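Local structure of surface-associated protein CshB (Streptococcus gordonii, 6YZG) at residues Leu2-Ser7 with Val35-Lys40; Val140-Gly145 with Thr161-Met166; Gly151-Phe156 with Lys209-Asp214; Leu198-Lys201 with Trp207-Tyr210. The protein is a cell-wall-anchored surface adhesin, represented here by its non-repetitive domain 2, which probably helps the bacterium attach to host ligands such as fibronectin. One frame throughout, in Å; residues are numbered along the deposited sequence.

Contact 1 of 4, residues Leu2-Ser7 with Val35-Lys40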
loop_
_atom_site.group_PDB
_atom_site.type_symbol
_atom_site.label_atom_id
_atom_site.label_comp_id
_atom_site.label_asym_id
_atom_site.label_seq_id
_atom_site.Cartn_x
_atom_site.Cartn_y
_atom_site.Cartn_z
ATOM N N LEU A 2 21.293 -9.623 6.929
ATOM C CA LEU A 2 22.575 -9.202 6.303
ATOM C C LEU A 2 22.524 -7.752 5.894
ATOM O O LEU A 2 21.554 -7.272 5.301
ATOM C CB LEU A 2 22.873 -10.080 5.103
ATOM C CG LEU A 2 23.104 -11.565 5.394
ATOM C CD1 LEU A 2 23.341 -12.324 4.131
ATOM C CD2 LEU A 2 24.227 -11.790 6.410
ATOM N N ASP A 3 23.649 -7.064 6.158
ATOM C CA ASP A 3 23.899 -5.672 5.742
ATOM C C ASP A 3 24.578 -5.683 4.395
ATOM O O ASP A 3 25.802 -5.796 4.274
ATOM C CB ASP A 3 24.733 -4.914 6.785
ATOM C CG ASP A 3 24.978 -3.473 6.394
ATOM O OD1 ASP A 3 24.564 -3.053 5.355
ATOM O OD2 ASP A 3 25.684 -2.765 7.216
ATOM N N PHE A 4 23.783 -5.620 3.336
ATOM C CA PHE A 4 24.320 -5.631 1.988
ATOM C C PHE A 4 24.996 -4.330 1.622
ATOM O O PHE A 4 25.671 -4.277 0.540
ATOM C CB PHE A 4 23.192 -5.970 1.026
ATOM C CG PHE A 4 22.645 -7.369 1.158
ATOM C CD1 PHE A 4 23.512 -8.474 1.009
ATOM C CD2 PHE A 4 21.300 -7.616 1.430
ATOM C CE1 PHE A 4 23.019 -9.781 1.099
ATOM C CE2 PHE A 4 20.858 -8.923 1.574
ATOM C CZ PHE A 4 21.695 -9.981 1.373
ATOM N N SER A 5 24.905 -3.305 2.451
ATOM C CA SER A 5 25.525 -1.987 2.139
ATOM C C SER A 5 27.008 -2.005 2.503
ATOM O O SER A 5 27.687 -1.000 2.147
ATOM C CB SER A 5 24.822 -0.840 2.852
ATOM O OG SER A 5 25.227 -0.776 4.228
ATOM N N ASP A 6 27.490 -2.985 3.275
ATOM C CA ASP A 6 28.917 -3.015 3.703
ATOM C C ASP A 6 29.784 -3.355 2.489
ATOM O O ASP A 6 29.814 -4.496 2.027
ATOM C CB ASP A 6 29.079 -4.005 4.842
ATOM C CG ASP A 6 30.490 -4.033 5.388
ATOM O OD1 ASP A 6 30.770 -3.199 6.213
ATOM O OD2 ASP A 6 31.273 -4.948 5.020
ATOM N N SER A 7 30.417 -2.362 1.851
ATOM C CA SER A 7 31.104 -2.576 0.568
ATOM C C SER A 7 32.222 -3.609 0.699
ATOM O O SER A 7 32.430 -4.358 -0.230
ATOM C CB SER A 7 31.638 -1.236 0.046
ATOM O OG SER A 7 32.484 -0.672 1.024
ATOM N N VAL A 35 29.228 -16.678 6.931
ATOM C CA VAL A 35 28.340 -17.016 5.800
ATOM C C VAL A 35 28.925 -16.443 4.528
ATOM O O VAL A 35 29.437 -15.313 4.480
ATOM C CB VAL A 35 26.923 -16.489 6.046
ATOM C CG1 VAL A 35 26.273 -17.115 7.254
ATOM C CG2 VAL A 35 26.842 -15.009 6.125
ATOM N N THR A 36 28.863 -17.264 3.489
ATOM C CA THR A 36 29.360 -16.842 2.179
ATOM C C THR A 36 28.245 -17.084 1.190
ATOM O O THR A 36 27.777 -18.260 1.073
ATOM C CB THR A 36 30.603 -17.608 1.744
ATOM O OG1 THR A 36 31.637 -17.473 2.754
ATOM C CG2 THR A 36 31.114 -17.104 0.424
ATOM N N LEU A 37 27.834 -16.071 0.462
ATOM C CA LEU A 37 26.866 -16.154 -0.625
ATOM C C LEU A 37 27.661 -16.012 -1.920
ATOM O O LEU A 37 28.505 -15.098 -2.051
ATOM C CB LEU A 37 25.839 -15.026 -0.615
ATOM C CG LEU A 37 25.083 -14.756 0.674
ATOM C CD1 LEU A 37 24.011 -13.703 0.454
ATOM C CD2 LEU A 37 24.612 -15.960 1.421
ATOM N N THR A 38 27.385 -16.871 -2.884
ATOM C CA THR A 38 27.985 -16.766 -4.217
ATOM C C THR A 38 26.878 -16.683 -5.254
ATOM O O THR A 38 25.961 -17.509 -5.190
ATOM C CB THR A 38 28.864 -17.974 -4.559
ATOM O OG1 THR A 38 29.867 -18.149 -3.534
ATOM C CG2 THR A 38 29.558 -17.810 -5.886
ATOM N N VAL A 39 26.925 -15.698 -6.136
ATOM C CA VAL A 39 25.912 -15.610 -7.201
ATOM C C VAL A 39 26.074 -16.750 -8.184
ATOM O O VAL A 39 27.171 -16.869 -8.813
ATOM C CB VAL A 39 25.958 -14.264 -7.893
ATOM C CG1 VAL A 39 24.939 -14.253 -8.987
ATOM C CG2 VAL A 39 25.798 -13.111 -6.933
ATOM N N LYS A 40 25.084 -17.634 -8.285
ATOM C CA LYS A 40 25.124 -18.797 -9.209
ATOM C C LYS A 40 24.461 -18.394 -10.536
ATOM O O LYS A 40 24.901 -18.863 -11.593
ATOM C CB LYS A 40 24.355 -19.947 -8.557
ATOM C CG LYS A 40 24.295 -21.223 -9.378
ATOM C CD LYS A 40 23.602 -22.333 -8.646
ATOM C CE LYS A 40 23.686 -23.645 -9.391
ATOM N NZ LYS A 40 23.879 -24.755 -8.433
#
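Leu2 and Leu37 reach toward each other tip to tip, with CD1 of Leu2 4.0 Å from CD1 of Leu37, and this pair is the tight part of the contact. The same Leu37 methyl also meets Phe4, lying 4.1 Å from CE1 of the ring, at the ring edge and close to its plane. The Phe4 side chain crosses Leu37 at about a right angle, while CB of Leu2 sits 3.9 Å above one ring face, displaced toward the rim. The other branch of Leu2 uses CD2 to touch CG2 of Val35 at 4.2 Å. The fork of Leu2 suits its place, since one methyl goes to Leu37 and the other to Val35, while Leu37 serves both Leu2 and Phe4 with CD1 alone. Only apolar carbon meets across the gap, and no hydrogen bond joins the two backbones.

Further along 2-7 the chain turns away and becomes polar. OD1 of Asp3 accepts twice from Ser5: from OG at 2.6 Å on its syn lone pair, and from the backbone N at 2.9 Å, which comes from 35° out of the carboxylate plane. The second bond closes an Asx turn inside the type I turn Asp3-Asp6, whose own backbone bond is weak. Thr36 and Thr38, on the other side of the strand, are partly exposed.

Phe25 of the adjacent strand meets the Phe4 ring edge-to-face, and Phe262 and Met260 of the second subunit pack on Leu2 and Leu37 respectively. The alternation of buried Val35, Leu37 and Val39 with polar residues is typical of an antiparallel sheet whose apolar face is covered, here partly by the N-terminal segment.

Contact 2 of 4, residues Val140-Gly145 with Thr161-Met166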
loop_
_atom_site.group_PDB
_atom_site.type_symbol
_atom_site.label_atom_id
_atom_site.label_comp_id
_atom_site.label_asym_id
_atom_site.label_seq_id
_atom_site.Cartn_x
_atom_site.Cartn_y
_atom_site.Cartn_z
ATOM N N VAL A 140 18.131 -20.044 7.397
ATOM C CA VAL A 140 18.055 -18.841 6.549
ATOM C C VAL A 140 16.660 -18.276 6.634
ATOM O O VAL A 140 15.684 -19.027 6.544
ATOM C CB VAL A 140 18.362 -19.153 5.102
ATOM C CG1 VAL A 140 18.206 -17.941 4.254
ATOM C CG2 VAL A 140 19.759 -19.723 4.958
ATOM N N VAL A 141 16.575 -16.973 6.861
ATOM C CA VAL A 141 15.267 -16.267 6.828
ATOM C C VAL A 141 15.257 -15.291 5.654
ATOM O O VAL A 141 16.318 -14.756 5.291
ATOM C CB VAL A 141 14.918 -15.524 8.126
ATOM C CG1 VAL A 141 14.626 -16.560 9.209
ATOM C CG2 VAL A 141 15.997 -14.543 8.543
ATOM N N MET A 142 14.094 -15.130 5.043
ATOM C CA MET A 142 13.976 -14.251 3.860
ATOM C C MET A 142 12.640 -13.487 3.916
ATOM O O MET A 142 11.705 -13.943 4.512
ATOM C CB MET A 142 14.145 -15.057 2.549
ATOM C CG MET A 142 15.663 -15.420 2.166
ATOM S SD MET A 142 15.686 -16.289 0.588
ATOM C CE MET A 142 15.758 -14.779 -0.374
ATOM N N ALA A 143 12.649 -12.288 3.335
ATOM C CA ALA A 143 11.457 -11.444 3.220
ATOM C C ALA A 143 11.658 -10.506 2.053
ATOM O O ALA A 143 12.774 -10.279 1.585
ATOM C CB ALA A 143 11.231 -10.631 4.505
ATOM N N ASP A 144 10.521 -9.970 1.573
ATOM C CA ASP A 144 10.524 -8.819 0.655
ATOM C C ASP A 144 10.452 -7.577 1.518
ATOM O O ASP A 144 9.466 -7.432 2.223
ATOM C CB ASP A 144 9.338 -8.869 -0.315
ATOM C CG ASP A 144 9.263 -7.753 -1.339
ATOM O OD1 ASP A 144 10.077 -6.842 -1.338
ATOM O OD2 ASP A 144 8.333 -7.844 -2.176
ATOM N N GLY A 145 11.429 -6.708 1.386
ATOM C CA GLY A 145 11.451 -5.483 2.218
ATOM C C GLY A 145 10.439 -4.452 1.752
ATOM O O GLY A 145 10.237 -3.461 2.503
ATOM N N THR A 161 14.880 -27.051 3.640
ATOM C CA THR A 161 13.557 -27.421 4.136
ATOM C C THR A 161 12.495 -26.517 3.537
ATOM O O THR A 161 12.707 -25.330 3.321
ATOM C CB THR A 161 13.510 -27.487 5.651
ATOM O OG1 THR A 161 13.794 -26.212 6.226
ATOM C CG2 THR A 161 14.492 -28.502 6.180
ATOM N N GLY A 162 11.310 -27.025 3.371
ATOM C CA GLY A 162 10.202 -26.216 2.885
ATOM C C GLY A 162 9.875 -25.095 3.833
ATOM O O GLY A 162 10.043 -25.184 5.055
ATOM N N TRP A 163 9.440 -23.993 3.247
ATOM C CA TRP A 163 9.317 -22.721 3.983
ATOM C C TRP A 163 8.447 -22.837 5.213
ATOM O O TRP A 163 7.320 -23.368 5.124
ATOM C CB TRP A 163 8.802 -21.649 3.030
ATOM C CG TRP A 163 9.753 -21.323 1.924
ATOM C CD1 TRP A 163 9.608 -21.657 0.599
ATOM C CD2 TRP A 163 11.004 -20.603 2.002
ATOM N NE1 TRP A 163 10.641 -21.157 -0.136
ATOM C CE2 TRP A 163 11.529 -20.527 0.695
ATOM C CE3 TRP A 163 11.713 -20.036 3.056
ATOM C CZ2 TRP A 163 12.710 -19.829 0.444
ATOM C CZ3 TRP A 163 12.893 -19.399 2.804
ATOM C CH2 TRP A 163 13.388 -19.286 1.506
ATOM N N GLU A 164 8.896 -22.227 6.276
ATOM C CA GLU A 164 8.133 -22.138 7.554
ATOM C C GLU A 164 7.905 -20.674 7.909
ATOM O O GLU A 164 8.852 -19.853 7.808
ATOM C CB GLU A 164 8.881 -22.808 8.687
ATOM C CG GLU A 164 8.064 -22.998 9.924
ATOM C CD GLU A 164 8.760 -23.762 11.039
ATOM O OE1 GLU A 164 8.051 -24.216 12.009
ATOM O OE2 GLU A 164 9.965 -23.870 11.041
ATOM N N TYR A 165 6.693 -20.313 8.256
ATOM C CA TYR A 165 6.350 -18.920 8.588
ATOM C C TYR A 165 6.867 -18.569 9.975
ATOM O O TYR A 165 6.590 -19.278 10.931
ATOM C CB TYR A 165 4.859 -18.707 8.497
ATOM C CG TYR A 165 4.385 -17.315 8.869
ATOM C CD1 TYR A 165 4.758 -16.216 8.140
ATOM C CD2 TYR A 165 3.583 -17.115 9.967
ATOM C CE1 TYR A 165 4.299 -14.938 8.428
ATOM C CE2 TYR A 165 3.120 -15.841 10.269
ATOM C CZ TYR A 165 3.514 -14.758 9.533
ATOM O OH TYR A 165 3.051 -13.472 9.825
ATOM N N MET A 166 7.659 -17.530 10.093
ATOM C CA MET A 166 8.313 -17.108 11.349
ATOM C C MET A 166 7.562 -16.005 12.063
ATOM O O MET A 166 7.772 -15.865 13.270
ATOM C CB MET A 166 9.706 -16.616 10.995
ATOM C CG MET A 166 10.568 -17.656 10.431
ATOM S SD MET A 166 10.939 -19.004 11.552
ATOM C CE MET A 166 9.807 -20.226 10.944
#
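Met142 and Trp163 meet at a slant: the sulfur SD of Met142 lies 3.9 Å from CH2 of the Trp163 indole. Measured to the centre of the six-membered ring, SD is 5.2 Å away and 73° off the normal, so this is an oblique Met-aromatic contact. Both side chains leave the backbone with CG anti to the carbonyl carbon. The methionine then runs extended through chi2 (-178°) before bending at chi3 (87°), which turns CE aside and leaves the sulfur to meet the indole. An unbranched, polarisable thioether suits this place, because its sulfur can lie against an aromatic ring in a buried setting. The indole makes the contact with its far benzene corner; at the other end NE1 donates a weak hydrogen bond to O of Phe156.

A second, looser touch lies nearer the start of 140-145. CG1 of Val141 comes 4.4 Å from CG of Met166, whose CB is directed toward the strand. Here a compact branched residue meets a long unbranched one that stays partly exposed. No hydrogen bond crosses between the two segments, and even the nearest CA atoms, those of Val141 and Met166, are 8.3 Å apart.

Their backbones are instead paired with the other copy of the protein: Val140-Ala143 and Glu164-Tyr165 both join antiparallel strands of the second subunit, and Val238 of that subunit packs on Trp163. Backbone pairing of this kind, in which the strands of one chain are continued by those of another, is that of an intersubunit antiparallel beta-sheet, and the Met-aromatic contact packs beside it.

Contact 3 of 4, residues Gly151-Phe156 with Lys209-Asp214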
loop_
_atom_site.group_PDB
_atom_site.type_symbol
_atom_site.label_atom_id
_atom_site.label_comp_id
_atom_site.label_asym_id
_atom_site.label_seq_id
_atom_site.Cartn_x
_atom_site.Cartn_y
_atom_site.Cartn_z
ATOM N N GLY A 151 -0.317 -6.785 -8.341
ATOM C CA GLY A 151 0.488 -6.952 -9.554
ATOM C C GLY A 151 1.974 -6.909 -9.332
ATOM O O GLY A 151 2.689 -6.795 -10.308
ATOM N N GLU A 152 2.412 -6.974 -8.087
ATOM C CA GLU A 152 3.860 -6.892 -7.744
ATOM C C GLU A 152 4.235 -8.240 -7.128
ATOM O O GLU A 152 3.617 -8.633 -6.150
ATOM C CB GLU A 152 4.223 -5.736 -6.805
ATOM C CG GLU A 152 3.874 -4.374 -7.403
ATOM C CD GLU A 152 4.134 -3.189 -6.486
ATOM O OE1 GLU A 152 3.672 -3.245 -5.334
ATOM O OE2 GLU A 152 4.804 -2.245 -6.904
ATOM N N PHE A 153 5.201 -8.953 -7.711
ATOM C CA PHE A 153 5.516 -10.339 -7.323
ATOM C C PHE A 153 6.918 -10.422 -6.758
ATOM O O PHE A 153 7.890 -9.969 -7.394
ATOM C CB PHE A 153 5.382 -11.261 -8.545
ATOM C CG PHE A 153 4.078 -11.139 -9.319
ATOM C CD1 PHE A 153 2.870 -10.976 -8.669
ATOM C CD2 PHE A 153 4.108 -11.106 -10.674
ATOM C CE1 PHE A 153 1.700 -10.850 -9.392
ATOM C CE2 PHE A 153 2.957 -10.886 -11.425
ATOM C CZ PHE A 153 1.743 -10.859 -10.776
ATOM N N ALA A 154 7.035 -11.100 -5.613
ATOM C CA ALA A 154 8.337 -11.581 -5.093
ATOM C C ALA A 154 8.153 -13.043 -4.707
ATOM O O ALA A 154 7.219 -13.401 -3.975
ATOM C CB ALA A 154 8.817 -10.723 -3.954
ATOM N N ILE A 155 9.059 -13.859 -5.216
ATOM C CA ILE A 155 8.998 -15.335 -5.070
ATOM C C ILE A 155 10.326 -15.764 -4.456
ATOM O O ILE A 155 11.381 -15.338 -4.937
ATOM C CB ILE A 155 8.767 -16.034 -6.421
ATOM C CG1 ILE A 155 7.427 -15.585 -7.022
ATOM C CG2 ILE A 155 8.841 -17.538 -6.261
ATOM C CD1 ILE A 155 7.317 -15.894 -8.503
ATOM N N PHE A 156 10.311 -16.699 -3.521
ATOM C CA PHE A 156 11.477 -17.240 -2.812
ATOM C C PHE A 156 11.590 -18.728 -3.083
ATOM O O PHE A 156 10.577 -19.441 -2.891
ATOM C CB PHE A 156 11.325 -17.001 -1.312
ATOM C CG PHE A 156 11.029 -15.573 -0.902
ATOM C CD1 PHE A 156 9.730 -15.100 -1.058
ATOM C CD2 PHE A 156 12.028 -14.710 -0.466
ATOM C CE1 PHE A 156 9.416 -13.799 -0.707
ATOM C CE2 PHE A 156 11.707 -13.395 -0.121
ATOM C CZ PHE A 156 10.396 -12.966 -0.258
ATOM N N LYS A 209 1.039 -17.726 -14.048
ATOM C CA LYS A 209 1.876 -18.861 -13.578
ATOM C C LYS A 209 3.063 -18.332 -12.747
ATOM O O LYS A 209 3.880 -19.159 -12.330
ATOM C CB LYS A 209 2.277 -19.822 -14.691
ATOM C CG LYS A 209 1.060 -20.480 -15.347
ATOM C CD LYS A 209 0.139 -21.133 -14.321
ATOM C CE LYS A 209 -1.130 -21.752 -14.897
ATOM N NZ LYS A 209 -0.821 -22.901 -15.772
ATOM N N TYR A 210 3.172 -17.049 -12.441
ATOM C CA TYR A 210 4.011 -16.550 -11.309
ATOM C C TYR A 210 3.254 -16.767 -10.010
ATOM O O TYR A 210 3.899 -16.777 -8.968
ATOM C CB TYR A 210 4.399 -15.091 -11.505
ATOM C CG TYR A 210 5.632 -14.849 -12.334
ATOM C CD1 TYR A 210 5.843 -15.462 -13.559
ATOM C CD2 TYR A 210 6.609 -13.978 -11.894
ATOM C CE1 TYR A 210 6.983 -15.214 -14.285
ATOM C CE2 TYR A 210 7.747 -13.699 -12.624
ATOM C CZ TYR A 210 7.952 -14.333 -13.818
ATOM O OH TYR A 210 9.041 -14.054 -14.618
ATOM N N LEU A 211 1.927 -16.791 -10.003
ATOM C CA LEU A 211 1.144 -16.895 -8.779
ATOM C C LEU A 211 1.351 -18.245 -8.141
ATOM O O LEU A 211 1.613 -19.249 -8.826
ATOM C CB LEU A 211 -0.315 -16.620 -9.130
ATOM C CG LEU A 211 -0.609 -15.251 -9.728
ATOM C CD1 LEU A 211 -2.110 -15.076 -9.912
ATOM C CD2 LEU A 211 0.049 -14.154 -8.950
ATOM N N SER A 212 1.217 -18.285 -6.825
ATOM C CA SER A 212 1.350 -19.568 -6.104
ATOM C C SER A 212 0.251 -20.530 -6.514
ATOM O O SER A 212 -0.929 -20.174 -6.558
ATOM C CB SER A 212 1.307 -19.357 -4.621
ATOM O OG SER A 212 1.568 -20.605 -3.976
ATOM N N PRO A 213 0.572 -21.791 -6.721
ATOM C CA PRO A 213 -0.459 -22.840 -6.851
ATOM C C PRO A 213 -1.264 -23.014 -5.571
ATOM O O PRO A 213 -2.390 -23.462 -5.600
ATOM C CB PRO A 213 0.400 -24.105 -7.058
ATOM C CG PRO A 213 1.649 -23.659 -7.651
ATOM C CD PRO A 213 1.909 -22.309 -7.022
ATOM N N ASP A 214 -0.690 -22.627 -4.431
ATOM C CA ASP A 214 -1.260 -22.787 -3.074
ATOM C C ASP A 214 -1.886 -21.464 -2.686
ATOM O O ASP A 214 -1.238 -20.586 -2.120
ATOM C CB ASP A 214 -0.170 -23.250 -2.112
ATOM C CG ASP A 214 -0.632 -23.328 -0.697
ATOM O OD1 ASP A 214 -1.840 -23.103 -0.399
ATOM O OD2 ASP A 214 0.271 -23.459 0.150
#
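Residues 153-155 of strand 153-158 run past an irregular loop, with Phe153 and Tyr210 closest at 7.5 Å between CA atoms and no hydrogen bond joining the two backbones. Side chains fill the gap. Phe153 and Tyr210 cross at about a right angle, CD2 of one lying 4.0 Å from CD2 of the other. That same tyrosine carbon is 4.0 Å from CD1 of Ile155, so it is touched by both inward-pointing residues of the strand. Ile155 sends CG1 anti to the carbonyl carbon (chi1 -61°), and its terminal CD1 also rests 3.6 Å from the backbone O of Tyr210. At the far end of the phenylalanine, CD2 of Leu211 approaches CE1 at 3.7 Å. The carbonyl O of Gly151 stands over the centre of one Phe153 face, 4.1 Å above its plane.

Tyrosine is tolerated in this buried place because its ring packs against Phe153 and Ile155 while its OH is hydrogen-bonded to OD1 of Asn120. Beyond the apolar cluster, OG of Ser212 accepts from N of Asp214 at 3.1 Å, an ST turn that shapes the chain around Pro213.

Pro227 of strand 224-229 packs on both Phe153 and Ile155, Phe45 meets the Tyr210 ring edge-to-face, Arg54 of helix 49-55 bonds to O of Lys209, and residues 153-156 pair antiparallel with a strand of the second subunit.

Contact 4 of 4, residues Leu198-Lys201 with Trp207-Tyr210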
loop_
_atom_site.group_PDB
_atom_site.type_symbol
_atom_site.label_atom_id
_atom_site.label_comp_id
_atom_site.label_asym_id
_atom_site.label_seq_id
_atom_site.Cartn_x
_atom_site.Cartn_y
_atom_site.Cartn_z
ATOM N N LEU A 198 0.656 -2.400 -16.062
ATOM C CA LEU A 198 1.815 -2.467 -16.957
ATOM C C LEU A 198 2.353 -3.909 -17.094
ATOM O O LEU A 198 2.739 -4.398 -18.182
ATOM C CB LEU A 198 2.914 -1.541 -16.439
ATOM C CG LEU A 198 4.212 -1.584 -17.217
ATOM C CD1 LEU A 198 4.024 -0.922 -18.570
ATOM C CD2 LEU A 198 5.319 -0.916 -16.404
ATOM N N ILE A 199 2.430 -4.646 -15.984
ATOM C CA ILE A 199 3.034 -5.976 -15.961
ATOM C C ILE A 199 2.255 -6.904 -16.930
ATOM O O ILE A 199 2.872 -7.635 -17.703
ATOM C CB ILE A 199 3.150 -6.494 -14.525
ATOM C CG1 ILE A 199 3.979 -7.776 -14.600
ATOM C CG2 ILE A 199 1.827 -6.742 -13.859
ATOM C CD1 ILE A 199 4.600 -8.147 -13.271
ATOM N N LEU A 200 0.911 -6.862 -16.893
ATOM C CA LEU A 200 0.095 -7.777 -17.709
ATOM C C LEU A 200 0.124 -7.385 -19.174
ATOM O O LEU A 200 -0.148 -8.228 -20.050
ATOM C CB LEU A 200 -1.335 -7.849 -17.196
ATOM C CG LEU A 200 -1.474 -8.340 -15.760
ATOM C CD1 LEU A 200 -2.936 -8.511 -15.437
ATOM C CD2 LEU A 200 -0.724 -9.630 -15.540
ATOM N N LYS A 201 0.580 -6.186 -19.459
ATOM C CA LYS A 201 0.826 -5.797 -20.856
ATOM C C LYS A 201 2.065 -6.451 -21.437
ATOM O O LYS A 201 2.228 -6.491 -22.692
ATOM C CB LYS A 201 0.886 -4.279 -21.037
ATOM C CG LYS A 201 -0.375 -3.543 -20.634
ATOM C CD LYS A 201 -0.245 -2.073 -20.759
ATOM C CE LYS A 201 -1.430 -1.394 -20.128
ATOM N NZ LYS A 201 -1.307 0.072 -20.272
ATOM N N TRP A 207 1.964 -14.376 -16.558
ATOM C CA TRP A 207 2.080 -13.879 -15.173
ATOM C C TRP A 207 1.175 -14.698 -14.283
ATOM O O TRP A 207 1.424 -14.748 -13.076
ATOM C CB TRP A 207 1.719 -12.387 -15.130
ATOM C CG TRP A 207 2.646 -11.616 -15.997
ATOM C CD1 TRP A 207 2.365 -11.116 -17.242
ATOM C CD2 TRP A 207 4.064 -11.417 -15.819
ATOM N NE1 TRP A 207 3.477 -10.567 -17.766
ATOM C CE2 TRP A 207 4.564 -10.683 -16.926
ATOM C CE3 TRP A 207 4.982 -11.721 -14.793
ATOM C CZ2 TRP A 207 5.878 -10.278 -17.084
ATOM C CZ3 TRP A 207 6.267 -11.320 -14.938
ATOM C CH2 TRP A 207 6.747 -10.642 -16.063
ATOM N N TYR A 208 0.090 -15.289 -14.782
ATOM C CA TYR A 208 -0.783 -16.100 -13.909
ATOM C C TYR A 208 0.006 -17.288 -13.360
ATOM O O TYR A 208 -0.373 -17.806 -12.262
ATOM C CB TYR A 208 -2.023 -16.593 -14.654
ATOM C CG TYR A 208 -2.848 -15.455 -15.144
ATOM C CD1 TYR A 208 -3.430 -14.557 -14.267
ATOM C CD2 TYR A 208 -3.061 -15.296 -16.507
ATOM C CE1 TYR A 208 -4.225 -13.504 -14.731
ATOM C CE2 TYR A 208 -3.780 -14.215 -16.980
ATOM C CZ TYR A 208 -4.367 -13.322 -16.097
ATOM O OH TYR A 208 -5.094 -12.272 -16.619
ATOM N N LYS A 209 1.039 -17.726 -14.048
ATOM C CA LYS A 209 1.876 -18.861 -13.578
ATOM C C LYS A 209 3.063 -18.332 -12.747
ATOM O O LYS A 209 3.880 -19.159 -12.330
ATOM C CB LYS A 209 2.277 -19.822 -14.691
ATOM C CG LYS A 209 1.060 -20.480 -15.347
ATOM C CD LYS A 209 0.139 -21.133 -14.321
ATOM C CE LYS A 209 -1.130 -21.752 -14.897
ATOM N NZ LYS A 209 -0.821 -22.901 -15.772
ATOM N N TYR A 210 3.172 -17.049 -12.441
ATOM C CA TYR A 210 4.011 -16.550 -11.309
ATOM C C TYR A 210 3.254 -16.767 -10.010
ATOM O O TYR A 210 3.899 -16.777 -8.968
ATOM C CB TYR A 210 4.399 -15.091 -11.505
ATOM C CG TYR A 210 5.632 -14.849 -12.334
ATOM C CD1 TYR A 210 5.843 -15.462 -13.559
ATOM C CD2 TYR A 210 6.609 -13.978 -11.894
ATOM C CE1 TYR A 210 6.983 -15.214 -14.285
ATOM C CE2 TYR A 210 7.747 -13.699 -12.624
ATOM C CZ TYR A 210 7.952 -14.333 -13.818
ATOM O OH TYR A 210 9.041 -14.054 -14.618
#
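A helical turn held by one weak backbone bond, Lys201 N to Leu198 O, faces the short 3-10 segment 207-209, the CA atoms of Leu200 and Trp207 being 6.9 Å apart. Ile199 lies across the indole of Trp207. Its CG1, anti to the backbone N (chi1 -172°), sits 3.8 Å from the centroid of the six-membered ring and 12° off the normal, a CH-pi contact squarely over the face. CD1 continues to the rim, 3.9 Å from CE3 of Trp207. The two-carbon arm of isoleucine suits this flat surface, lying over the six-membered ring from its centre to the CE3 side. A short loop joins the two turns and brings the 3-10 segment back against the helical turn, with the tryptophan between that turn and strand 153-158, where Phe153 also packs. Leu200 and Trp207 run alongside each other, antiparallel, with CD2 of Leu200 3.7 Å from CB of Trp207. NE1 of Trp207 is held by O of Asp202 in the intervening loop. CZ3 of the same indole stands 3.6 Å above one face of the Tyr210 ring, toward its rim. Toward helix 184-193 Tyr208 takes over, with OH bonded to OD1 of Asp188 and its ring in a cation-pi contact with Lys184.

How the contacts relate
Contacts 3 and 4 are near neighbours, with centres about 10 Å apart. They share Lys209 and Tyr210, and CE2 of Phe153 touches both CD1 of Ile199 at 3.7 Å and CE3 of Trp207 at 4.0 Å, so one apolar cluster spans both. Contact 2 joins contact 3 through successive strands: the ring of Phe156 packs against the backbone of Ala143 and Asp144, the contact centres lying about 15 Å apart. Contact 1 stands off, about 17 Å from contact 2 between centres and about 7 Å between nearest atoms, although both reach the same sheet. Contacts 1 and 4 are the farthest pair, about 30 Å between centres. All four touch the second subunit.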